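Local coordinates for N-acetyl-beta-D glucosaminidase (Rhizomucor miehei CAU432, PDB 4ZM6) that hydrolyses N-acetyl-beta-D-glucosaminides as a family 3 glycoside hydrolase and also carries a GCN5-related region with glucosamine N-acetyltransferase activity, at the interface of chains A and B. Sequence-based numbering; all coordinates share one arbitrary frame. Chains: chain A/B, N-acetyl-beta-D glucosaminidase.

Contact 1 and contact 2 adjoin in one interface, with the centres of their C-alpha atoms about 6 Å apart. A:Ser590, B:Phe238 and B:Arg258 belong to both. Helix 251-258 of chain B serves the two contacts differently: in contact 1 it packs against a chain A turn, and in contact 2 its last residue, B:Arg258, reaches strand 540-543. Chain A supplies acetyltransferase-region segments and chain B glycosidase-region segments, and the two-fold symmetry repeats both contacts with the chains exchanged. The deposited dimer therefore joins unlike catalytic regions across chains, although the structure alone does not show that it forms in solution.

Contact 1: the interface of chains A and B. Residues chain A 590-593; chain B 238, 253, 257-258.
B:Arg257 and B:Asp253, the two residues on which the turn A:Gln591-A:Gly592 rests, are themselves joined by a salt bridge, with the guanidinium NH2 of B:Arg257 donating to the carboxylate OD1 of B:Asp253 at 2.9 Å. The carboxylate lies at the edge of the guanidinium, close to its plane, but OD1 is met from above the carboxylate plane, 42° out of it. Both residues sit on helix 251-258 of the family 3 glycosidase region. The turn they support links strands 585-588 and 594-605 in the GCN5-related acetyltransferase region of chain A.

Across the contact the packing is van der Waals, with no nitrogen or oxygen of one chain close enough to bond to the other. A:Gln591 and B:Asp253 lie alongside each other and point the same way, their amide and carboxylate planes nearly perpendicular at 84°. It is the aliphatic stem of the glutamine that touches: CB of A:Gln591 is 3.5 Å from OD2 of B:Asp253, and its CG packs on the same oxygen. The backbone carbonyl O of A:Gln591 rests 3.5 Å from CB of B:Asp253.

Next along the turn, the carbonyl O of A:Gly592 meets the methylenes of B:Arg257, 3.4 Å from CG. That side chain starts with CG anti to the backbone N (chi1 172°) and then bends at chi2 and chi3, which lays CG and CD against the glycine and brings the guanidinium back to B:Asp253. At the start of the turn, before A:Gln591, the carbonyl O of A:Ser590 lies 4.2 Å from CE2 of B:Phe238, a loose contact.

Contact 2: the interface of chains A and B. Residues chain A 540, 542, 590; chain B 202, 206, 238, 258.
Charge pairing joins A:Asp542 on strand 540-543, in the acetyltransferase region, to B:Arg258 at the end of helix 251-258. The terminal NH1 of the guanidinium gives a hydrogen bond and salt bridge to the carboxylate OD2 of A:Asp542 at 2.8 Å, meeting its syn lone pair. The bond is bent, 120° at the hydrogen, and the oxygen lies 41° out of the guanidinium plane. OD1 of A:Asp542 is equally near NH1, but no N-H is directed at it. With the carboxylate and guanidinium planes steeply tilted and both oxygens near the one nitrogen, this is not a flat, two-pronged pairing.

The other terminal nitrogen is held within chain B: NH2 of B:Arg258 forms a salt bridge with OD1 of B:Asp206, on helix 202-207, at 2.7 Å. This acid, itself in contact with A:Ile540, should help fix the rotation of the guanidinium. With B:Arg258 bridging them, the like charges of the two aspartates may be partly offset; OD1 of A:Asp542 and OD2 of B:Asp206 are 5.7 Å apart.

Hydrocarbon contacts from A:Ile540 flank the ion pairs. It crosses B:Leu202 at about a right angle, its CG2 methyl 3.7 Å from CD2 of the leucine. The same methyl makes van der Waals contact with the charged NH1 of B:Arg258. With CG1 anti to the backbone N (chi1 -172°), the longer branch of A:Ile540 heads toward the end of B:Asp206, its methylene CG1 4.0 Å from the carboxylate OD2.

Contact 1: the interface of chains A and B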
ATOM      1  N   SER A 590      -5.892  22.144  -0.654  1.00 77.70           N
ATOM      2  CA  SER A 590      -5.234  22.118   0.662  1.00 80.50           C
ATOM      3  C   SER A 590      -6.215  22.158   1.843  1.00 80.66           C
ATOM      4  O   SER A 590      -5.909  21.639   2.920  1.00 81.34           O
ATOM      5  CB  SER A 590      -4.261  23.290   0.774  1.00 82.97           C
ATOM      6  OG  SER A 590      -4.918  24.510   0.466  1.00 85.82           O
ATOM      7  N   GLN A 591      -7.381  22.773   1.633  1.00 78.69           N
ATOM      8  CA  GLN A 591      -8.436  22.855   2.653  1.00 77.67           C
ATOM      9  C   GLN A 591      -9.469  21.711   2.602  1.00 76.17           C
ATOM     10  O   GLN A 591     -10.518  21.792   3.247  1.00 75.18           O
ATOM     11  CB  GLN A 591      -9.157  24.201   2.533  1.00 77.12           C
ATOM     12  CG  GLN A 591      -8.259  25.392   2.812  1.00 78.07           C
ATOM     13  CD  GLN A 591      -8.977  26.717   2.632  1.00 78.84           C
ATOM     14  OE1 GLN A 591      -9.652  26.935   1.627  1.00 79.69           O
ATOM     15  NE2 GLN A 591      -8.829  27.614   3.604  1.00 80.06           N
ATOM     16  N   GLY A 592      -9.175  20.656   1.840  1.00 74.68           N
ATOM     17  CA  GLY A 592     -10.015  19.452   1.812  1.00 70.76           C
ATOM     18  C   GLY A 592     -11.307  19.574   1.022  1.00 67.33           C
ATOM     19  O   GLY A 592     -12.157  18.679   1.071  1.00 64.84           O
ATOM     20  N   LYS A 593     -11.458  20.671   0.289  1.00 63.84           N
ATOM     21  CA  LYS A 593     -12.663  20.896  -0.493  1.00 62.53           C
ATOM     22  C   LYS A 593     -12.547  20.141  -1.805  1.00 61.80           C
ATOM     23  O   LYS A 593     -11.531  20.227  -2.489  1.00 62.57           O
ATOM     24  CB  LYS A 593     -12.859  22.381  -0.757  1.00 60.42           C
ATOM     25  CG  LYS A 593     -14.036  22.713  -1.653  1.00 59.29           C
ATOM     26  CD  LYS A 593     -14.095  24.214  -1.878  1.00 61.36           C
ATOM     27  CE  LYS A 593     -14.658  24.571  -3.242  1.00 62.82           C
ATOM     28  NZ  LYS A 593     -13.999  25.798  -3.748  1.00 64.02           N
TER
ATOM     29  N   PHE B 238      -0.440  25.961   6.069  1.00 66.69           N
ATOM     30  CA  PHE B 238      -1.876  25.850   6.352  1.00 67.16           C
ATOM     31  C   PHE B 238      -2.402  27.072   7.097  1.00 66.57           C
ATOM     32  O   PHE B 238      -3.442  27.623   6.746  1.00 68.87           O
ATOM     33  CB  PHE B 238      -2.149  24.603   7.195  1.00 66.99           C
ATOM     34  CG  PHE B 238      -1.773  23.313   6.520  1.00 64.65           C
ATOM     35  CD1 PHE B 238      -0.462  22.852   6.549  1.00 63.34           C
ATOM     36  CD2 PHE B 238      -2.732  22.553   5.869  1.00 63.13           C
ATOM     37  CE1 PHE B 238      -0.112  21.663   5.935  1.00 61.54           C
ATOM     38  CE2 PHE B 238      -2.388  21.364   5.250  1.00 62.60           C
ATOM     39  CZ  PHE B 238      -1.079  20.917   5.283  1.00 61.38           C
ATOM     40  N   ASP B 253     -10.698  21.301   8.561  1.00 70.55           N
ATOM     41  CA  ASP B 253     -10.385  21.088   7.146  1.00 69.59           C
ATOM     42  C   ASP B 253      -9.640  19.787   6.878  1.00 67.76           C
ATOM     43  O   ASP B 253      -9.903  19.117   5.881  1.00 68.74           O
ATOM     44  CB  ASP B 253      -9.565  22.257   6.591  1.00 70.18           C
ATOM     45  CG  ASP B 253     -10.373  23.534   6.463  1.00 72.60           C
ATOM     46  OD1 ASP B 253     -11.569  23.536   6.832  1.00 74.11           O
ATOM     47  OD2 ASP B 253      -9.802  24.543   5.992  1.00 74.20           O
ATOM     48  N   ARG B 257     -12.899  17.071   7.682  1.00 69.58           N
ATOM     49  CA  ARG B 257     -13.361  17.041   6.291  1.00 70.19           C
ATOM     50  C   ARG B 257     -12.575  16.040   5.444  1.00 67.83           C
ATOM     51  O   ARG B 257     -13.148  15.084   4.920  1.00 72.24           O
ATOM     52  CB  ARG B 257     -13.320  18.444   5.664  1.00 72.92           C
ATOM     53  CG  ARG B 257     -13.598  18.469   4.162  1.00 77.16           C
ATOM     54  CD  ARG B 257     -14.271  19.753   3.677  1.00 79.56           C
ATOM     55  NE  ARG B 257     -13.847  20.943   4.421  1.00 81.97           N
ATOM     56  CZ  ARG B 257     -14.657  21.776   5.078  1.00 85.07           C
ATOM     57  NH1 ARG B 257     -15.977  21.597   5.093  1.00 87.84           N
ATOM     58  NH2 ARG B 257     -14.140  22.818   5.724  1.00 85.69           N
ATOM     59  N   ARG B 258     -11.270  16.258   5.324  1.00 63.76           N
ATOM     60  CA  ARG B 258     -10.427  15.473   4.408  1.00 62.05           C
ATOM     61  C   ARG B 258     -10.335  13.994   4.786  1.00 59.09           C
ATOM     62  O   ARG B 258     -10.479  13.128   3.924  1.00 60.23           O
ATOM     63  CB  ARG B 258      -9.037  16.128   4.263  1.00 64.06           C
ATOM     64  CG  ARG B 258      -7.819  15.223   4.405  1.00 67.98           C
ATOM     65  CD  ARG B 258      -7.442  14.481   3.133  1.00 69.71           C
ATOM     66  NE  ARG B 258      -6.087  13.931   3.256  1.00 71.83           N
ATOM     67  CZ  ARG B 258      -5.236  13.737   2.246  1.00 73.72           C
ATOM     68  NH1 ARG B 258      -5.567  14.035   0.995  1.00 76.62           N
ATOM     69  NH2 ARG B 258      -4.030  13.245   2.490  1.00 73.83           N
TER

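Contact 2: the interface of chains A and B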
ATOM      1  N   ILE A 540      -4.717  17.143  -4.248  1.00 64.25           N
ATOM      2  CA  ILE A 540      -4.358  15.784  -3.873  1.00 65.11           C
ATOM      3  C   ILE A 540      -5.542  14.838  -4.104  1.00 62.71           C
ATOM      4  O   ILE A 540      -6.701  15.206  -3.899  1.00 60.49           O
ATOM      5  CB  ILE A 540      -3.819  15.726  -2.422  1.00 67.63           C
ATOM      6  CG1 ILE A 540      -3.251  14.333  -2.100  1.00 71.33           C
ATOM      7  CG2 ILE A 540      -4.894  16.129  -1.415  1.00 69.28           C
ATOM      8  CD1 ILE A 540      -2.080  13.900  -2.967  1.00 72.87           C
ATOM      9  N   ASP A 542      -7.579  11.542  -3.265  1.00 60.56           N
ATOM     10  CA  ASP A 542      -7.950  10.526  -2.279  1.00 61.46           C
ATOM     11  C   ASP A 542      -8.933   9.535  -2.871  1.00 58.50           C
ATOM     12  O   ASP A 542      -9.517   9.774  -3.927  1.00 58.40           O
ATOM     13  CB  ASP A 542      -8.627  11.168  -1.067  1.00 65.92           C
ATOM     14  CG  ASP A 542      -7.685  12.010  -0.242  1.00 69.39           C
ATOM     15  OD1 ASP A 542      -6.545  11.559   0.016  1.00 69.67           O
ATOM     16  OD2 ASP A 542      -8.099  13.118   0.165  1.00 72.42           O
ATOM     17  N   SER A 590      -5.892  22.144  -0.654  1.00 77.70           N
ATOM     18  CA  SER A 590      -5.234  22.118   0.662  1.00 80.50           C
ATOM     19  C   SER A 590      -6.215  22.158   1.843  1.00 80.66           C
ATOM     20  O   SER A 590      -5.909  21.639   2.920  1.00 81.34           O
ATOM     21  CB  SER A 590      -4.261  23.290   0.774  1.00 82.97           C
ATOM     22  OG  SER A 590      -4.918  24.510   0.466  1.00 85.82           O
TER
ATOM     23  N   LEU B 202       0.965  19.677   2.534  1.00 70.18           N
ATOM     24  CA  LEU B 202       0.115  18.502   2.691  1.00 68.51           C
ATOM     25  C   LEU B 202       0.755  17.288   2.027  1.00 68.20           C
ATOM     26  O   LEU B 202       0.790  16.200   2.612  1.00 69.52           O
ATOM     27  CB  LEU B 202      -1.272  18.751   2.091  1.00 68.48           C
ATOM     28  CG  LEU B 202      -2.285  17.609   2.240  1.00 69.92           C
ATOM     29  CD1 LEU B 202      -2.485  17.263   3.707  1.00 70.07           C
ATOM     30  CD2 LEU B 202      -3.613  17.960   1.586  1.00 70.58           C
ATOM     31  N   ASP B 206       1.699  13.852   4.075  1.00 56.91           N
ATOM     32  CA  ASP B 206       1.172  12.549   3.643  1.00 55.76           C
ATOM     33  C   ASP B 206       2.241  11.455   3.513  1.00 55.60           C
ATOM     34  O   ASP B 206       1.931  10.277   3.644  1.00 54.69           O
ATOM     35  CB  ASP B 206       0.432  12.676   2.304  1.00 55.75           C
ATOM     36  CG  ASP B 206      -0.961  13.263   2.450  1.00 57.86           C
ATOM     37  OD1 ASP B 206      -1.560  13.164   3.544  1.00 60.28           O
ATOM     38  OD2 ASP B 206      -1.482  13.811   1.454  1.00 58.46           O
ATOM     39  N   PHE B 238      -0.440  25.961   6.069  1.00 66.69           N
ATOM     40  CA  PHE B 238      -1.876  25.850   6.352  1.00 67.16           C
ATOM     41  C   PHE B 238      -2.402  27.072   7.097  1.00 66.57           C
ATOM     42  O   PHE B 238      -3.442  27.623   6.746  1.00 68.87           O
ATOM     43  CB  PHE B 238      -2.149  24.603   7.195  1.00 66.99           C
ATOM     44  CG  PHE B 238      -1.773  23.313   6.520  1.00 64.65           C
ATOM     45  CD1 PHE B 238      -0.462  22.852   6.549  1.00 63.34           C
ATOM     46  CD2 PHE B 238      -2.732  22.553   5.869  1.00 63.13           C
ATOM     47  CE1 PHE B 238      -0.112  21.663   5.935  1.00 61.54           C
ATOM     48  CE2 PHE B 238      -2.388  21.364   5.250  1.00 62.60           C
ATOM     49  CZ  PHE B 238      -1.079  20.917   5.283  1.00 61.38           C
ATOM     50  N   ARG B 258     -11.270  16.258   5.324  1.00 63.76           N
ATOM     51  CA  ARG B 258     -10.427  15.473   4.408  1.00 62.05           C
ATOM     52  C   ARG B 258     -10.335  13.994   4.786  1.00 59.09           C
ATOM     53  O   ARG B 258     -10.479  13.128   3.924  1.00 60.23           O
ATOM     54  CB  ARG B 258      -9.037  16.128   4.263  1.00 64.06           C
ATOM     55  CG  ARG B 258      -7.819  15.223   4.405  1.00 67.98           C
ATOM     56  CD  ARG B 258      -7.442  14.481   3.133  1.00 69.71           C
ATOM     57  NE  ARG B 258      -6.087  13.931   3.256  1.00 71.83           N
ATOM     58  CZ  ARG B 258      -5.236  13.737   2.246  1.00 73.72           C
ATOM     59  NH1 ARG B 258      -5.567  14.035   0.995  1.00 76.62           N
ATOM     60  NH2 ARG B 258      -4.030  13.245   2.490  1.00 73.83           N
TER